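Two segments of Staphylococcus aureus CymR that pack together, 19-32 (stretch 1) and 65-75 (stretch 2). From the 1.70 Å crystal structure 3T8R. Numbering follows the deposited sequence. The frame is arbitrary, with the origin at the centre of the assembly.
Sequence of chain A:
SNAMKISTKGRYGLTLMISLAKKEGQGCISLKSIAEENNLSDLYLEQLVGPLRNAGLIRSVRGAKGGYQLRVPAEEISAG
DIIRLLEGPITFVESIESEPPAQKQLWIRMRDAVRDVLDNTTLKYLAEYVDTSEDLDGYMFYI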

# COMPACT_ATOMS: atom_id res chain seq x y z
N SER A 19 4.56 -4.93 -22.24
CA SER A 19 4.87 -4.66 -23.64
C SER A 19 5.49 -5.88 -24.31
O SER A 19 5.09 -6.29 -25.40
N LEU A 20 6.48 -6.47 -23.65
CA LEU A 20 7.13 -7.63 -24.21
C LEU A 20 6.18 -8.83 -24.26
O LEU A 20 6.24 -9.64 -25.20
N ALA A 21 5.32 -8.94 -23.26
CA ALA A 21 4.37 -10.04 -23.20
C ALA A 21 3.38 -9.94 -24.35
O ALA A 21 2.94 -10.94 -24.90
N LYS A 22 3.05 -8.71 -24.72
CA LYS A 22 2.09 -8.50 -25.80
C LYS A 22 2.68 -8.87 -27.15
O LYS A 22 1.98 -8.87 -28.16
N LYS A 23 3.96 -9.20 -27.15
CA LYS A 23 4.66 -9.57 -28.38
C LYS A 23 5.28 -10.96 -28.30
O LYS A 23 5.97 -11.38 -29.23
N GLU A 24 5.04 -11.69 -27.21
CA GLU A 24 5.73 -12.96 -27.01
C GLU A 24 5.75 -13.83 -28.27
O GLU A 24 4.70 -14.14 -28.84
N GLY A 25 6.95 -14.20 -28.71
CA GLY A 25 7.10 -15.06 -29.87
C GLY A 25 6.99 -14.35 -31.21
O GLY A 25 6.85 -15.00 -32.25
N GLN A 26 7.05 -13.03 -31.19
CA GLN A 26 6.95 -12.24 -32.42
C GLN A 26 8.17 -11.36 -32.66
O GLN A 26 8.07 -10.26 -33.20
N GLY A 27 9.34 -11.85 -32.26
CA GLY A 27 10.56 -11.08 -32.44
C GLY A 27 10.82 -10.16 -31.26
O GLY A 27 10.63 -10.54 -30.11
N CYS A 28 11.25 -8.94 -31.55
CA CYS A 28 11.75 -8.07 -30.50
C CYS A 28 11.17 -6.66 -30.48
O CYS A 28 10.59 -6.19 -31.46
N ILE A 29 11.34 -6.00 -29.34
CA ILE A 29 11.02 -4.59 -29.21
C ILE A 29 12.28 -3.86 -28.81
O ILE A 29 13.00 -4.29 -27.90
N SER A 30 12.57 -2.75 -29.48
CA SER A 30 13.77 -1.98 -29.17
C SER A 30 13.60 -1.30 -27.83
O SER A 30 12.50 -0.89 -27.46
N LEU A 31 14.70 -1.19 -27.09
CA LEU A 31 14.69 -0.41 -25.86
C LEU A 31 14.26 1.00 -26.20
O LEU A 31 13.47 1.61 -25.48
N LYS A 32 14.78 1.50 -27.31
CA LYS A 32 14.46 2.85 -27.75
C LYS A 32 12.95 3.07 -27.86
O LYS A 32 12.44 4.08 -27.40
N LYS A 65 20.87 -4.02 -31.51
CA LYS A 65 21.55 -2.95 -30.78
C LYS A 65 20.66 -2.46 -29.65
O LYS A 65 20.44 -1.26 -29.49
N GLY A 66 20.13 -3.40 -28.87
CA GLY A 66 19.24 -3.08 -27.77
C GLY A 66 17.79 -3.41 -28.09
O GLY A 66 16.92 -2.56 -27.98
N GLY A 67 17.55 -4.65 -28.50
CA GLY A 67 16.20 -5.15 -28.77
C GLY A 67 15.94 -6.34 -27.88
O GLY A 67 16.84 -7.15 -27.65
N TYR A 68 14.72 -6.45 -27.36
CA TYR A 68 14.43 -7.41 -26.31
C TYR A 68 13.18 -8.26 -26.54
O TYR A 68 12.29 -7.87 -27.29
N GLN A 69 13.14 -9.41 -25.87
CA GLN A 69 11.99 -10.29 -25.92
C GLN A 69 11.89 -11.04 -24.59
O GLN A 69 12.88 -11.17 -23.87
N LEU A 70 10.70 -11.52 -24.26
CA LEU A 70 10.57 -12.42 -23.13
C LEU A 70 11.42 -13.67 -23.36
O LEU A 70 11.48 -14.18 -24.47
N ARG A 71 12.07 -14.14 -22.31
CA ARG A 71 12.81 -15.39 -22.39
C ARG A 71 12.01 -16.52 -21.76
O ARG A 71 12.20 -17.70 -22.10
N VAL A 72 11.12 -16.15 -20.85
CA VAL A 72 10.23 -17.07 -20.16
C VAL A 72 8.81 -16.67 -20.53
O VAL A 72 8.50 -15.47 -20.61
N PRO A 73 7.93 -17.65 -20.76
CA PRO A 73 6.55 -17.34 -21.15
C PRO A 73 5.80 -16.52 -20.12
O PRO A 73 6.01 -16.68 -18.91
N ALA A 74 4.93 -15.64 -20.60
CA ALA A 74 4.22 -14.71 -19.72
C ALA A 74 3.41 -15.41 -18.64
O ALA A 74 3.25 -14.88 -17.53
N GLU A 75 2.88 -16.59 -18.96
CA GLU A 75 2.03 -17.31 -18.04
C GLU A 75 2.79 -17.84 -16.83
O GLU A 75 2.19 -18.24 -15.83

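The two stretches meet along a short antiparallel pairing, flanked by a hydrophobic cluster, and bury 663 Å² in total. The backbone fixes the register: Ile29 N donates to Tyr68 O (2.9 Å), Tyr68 N returns a bond to Ile29 O (2.8 Å), and Leu31 N reaches Gly66 O (2.8 Å). At Ser30 and Gly67 the chains draw close, with their CA atoms 4.0 Å apart; a CB on Gly67 would lie about 3.7 Å from Cys28 CB.

Apolar packing is centred on Leu20, Tyr68 and Leu70. Leu20 (chi1 m, chi2 t) points toward stretch 2, placing CD2 4.2 Å from Tyr68 CB, while its CB lies 3.8 Å from Leu70 CD1. Leu70 also points inward, with chi1 between wells at -117°, and its CD2 packs 4.1 Å from Ala21 CB. Ala21 CB and Ala74 CB are in van der Waals contact at 3.9 Å, where the CA atoms of the two residues are 5.8 Å apart. Tyr68 (chi1 m) and Ile29 project to the same face of the sheet, but the end of Ile29 leads away. The Tyr68 ring instead meets Leu31 obliquely, Tyr68 CE2 to Leu31 CG at 3.4 Å; Leu31 has an off-well chi1 of -91°. Cys28 (m) points toward the partner, its CB 4.1 Å from Gly67 C.

Glu24 leaves its CA sideways, but an extended side chain (chi1 and chi2 both t) brings OE2 to Ala74 N, a nearly linear hydrogen bond of 3.1 Å that ties the turn to the start of the 3-10 segment. Ser30 (p) uses its hydroxyl to cap the helix that follows.

Two waters bridge backbone groups: water 1 donates to Leu20 O (2.8 Å) and accepts from Leu70 N (2.9 Å), while water 3 links Lys32 N to Gly66 O, both at 3.0 Å. Water 2 accepts from Glu75 N (3.0 Å) and donates weakly to Glu24 OE2 (3.4 Å).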

# COMPACT_ATOMS: atom_id res chain seq x y z
CB SER A 19 5.83 -3.48 -23.76
OG SER A 19 5.12 -2.26 -23.75
CB LEU A 20 8.40 -7.98 -23.42
CG LEU A 20 9.57 -7.00 -23.48
CD1 LEU A 20 10.67 -7.49 -22.55
CD2 LEU A 20 10.11 -6.90 -24.90
CB ALA A 21 3.65 -10.07 -21.84
CB LYS A 22 1.60 -7.05 -25.80
CG LYS A 22 0.54 -6.81 -24.76
CD LYS A 22 0.11 -5.36 -24.77
CE LYS A 22 -0.92 -5.10 -23.70
NZ LYS A 22 -2.26 -5.65 -24.06
CB LYS A 23 5.74 -8.54 -28.69
CG LYS A 23 5.20 -7.18 -29.11
CD LYS A 23 4.98 -7.10 -30.62
CE LYS A 23 6.29 -7.27 -31.38
NZ LYS A 23 6.18 -6.96 -32.84
CB GLU A 24 5.15 -13.75 -25.83
CG GLU A 24 5.95 -15.01 -25.51
CD GLU A 24 5.29 -15.93 -24.49
OE1 GLU A 24 5.59 -17.15 -24.54
OE2 GLU A 24 4.51 -15.45 -23.64
CB GLN A 26 5.71 -11.35 -32.38
CG GLN A 26 4.41 -12.08 -32.15
CD GLN A 26 3.25 -11.13 -32.04
OE1 GLN A 26 2.50 -10.92 -32.99
NE2 GLN A 26 3.09 -10.53 -30.86
CB CYS A 28 13.27 -7.98 -30.59
SG CYS A 28 14.07 -9.59 -30.45
CB ILE A 29 9.94 -4.36 -28.15
CG1 ILE A 29 8.73 -5.26 -28.42
CG2 ILE A 29 9.51 -2.90 -28.13
CD1 ILE A 29 8.13 -5.06 -29.80
CB SER A 30 14.04 -0.93 -30.26
OG SER A 30 12.98 0.01 -30.32
CB LEU A 31 16.08 -0.38 -25.23
CG LEU A 31 16.37 -1.48 -24.22
CD1 LEU A 31 17.38 -0.99 -23.19
CD2 LEU A 31 15.09 -1.91 -23.53
CB LYS A 32 15.14 3.15 -29.08
CG LYS A 32 14.79 4.51 -29.66
CD LYS A 32 15.79 4.93 -30.73
CE LYS A 32 16.06 3.79 -31.69
NZ LYS A 32 17.04 4.18 -32.76
CB LYS A 65 21.92 -1.79 -31.72
CG LYS A 65 23.42 -1.57 -31.90
CD LYS A 65 23.75 -0.64 -33.07
CE LYS A 65 23.81 0.83 -32.65
NZ LYS A 65 24.18 1.77 -33.78
CB TYR A 68 14.30 -6.68 -24.97
CG TYR A 68 15.64 -6.27 -24.43
CD1 TYR A 68 16.37 -7.13 -23.61
CD2 TYR A 68 16.21 -5.05 -24.77
CE1 TYR A 68 17.61 -6.77 -23.13
CE2 TYR A 68 17.46 -4.69 -24.29
CZ TYR A 68 18.15 -5.55 -23.47
OH TYR A 68 19.38 -5.21 -22.97
CB GLN A 69 12.09 -11.26 -27.09
CG GLN A 69 13.15 -12.33 -26.91
CD GLN A 69 13.37 -13.19 -28.15
OE1 GLN A 69 12.72 -12.99 -29.18
NE2 GLN A 69 14.29 -14.14 -28.05
CB LEU A 70 9.11 -12.85 -23.02
CG LEU A 70 8.30 -12.47 -21.79
CD1 LEU A 70 8.58 -11.07 -21.29
CD2 LEU A 70 6.85 -12.68 -22.14
CB ARG A 71 14.15 -15.23 -21.68
CG ARG A 71 14.87 -16.53 -21.54
CD ARG A 71 16.19 -16.41 -20.81
NE ARG A 71 16.71 -17.76 -20.63
CZ ARG A 71 16.37 -18.54 -19.61
NH1 ARG A 71 15.54 -18.09 -18.68
NH2 ARG A 71 16.87 -19.77 -19.51
CB VAL A 72 10.46 -16.97 -18.64
CG1 VAL A 72 9.24 -17.43 -17.86
CG2 VAL A 72 11.73 -17.76 -18.26
CB PRO A 73 5.90 -18.72 -21.34
CG PRO A 73 6.86 -19.72 -20.78
CD PRO A 73 8.21 -19.10 -20.76
CB ALA A 74 3.33 -13.78 -20.54
CB GLU A 75 1.26 -18.44 -18.75
CG GLU A 75 2.09 -19.64 -19.15
CD GLU A 75 1.24 -20.75 -19.77
OE1 GLU A 75 0.08 -20.91 -19.34
OE2 GLU A 75 1.72 -21.45 -20.69
O HOH W 1 8.55 -10.89 -26.13
O HOH W 2 2.45 -17.38 -21.80
O HOH W 3 17.22 0.39 -28.68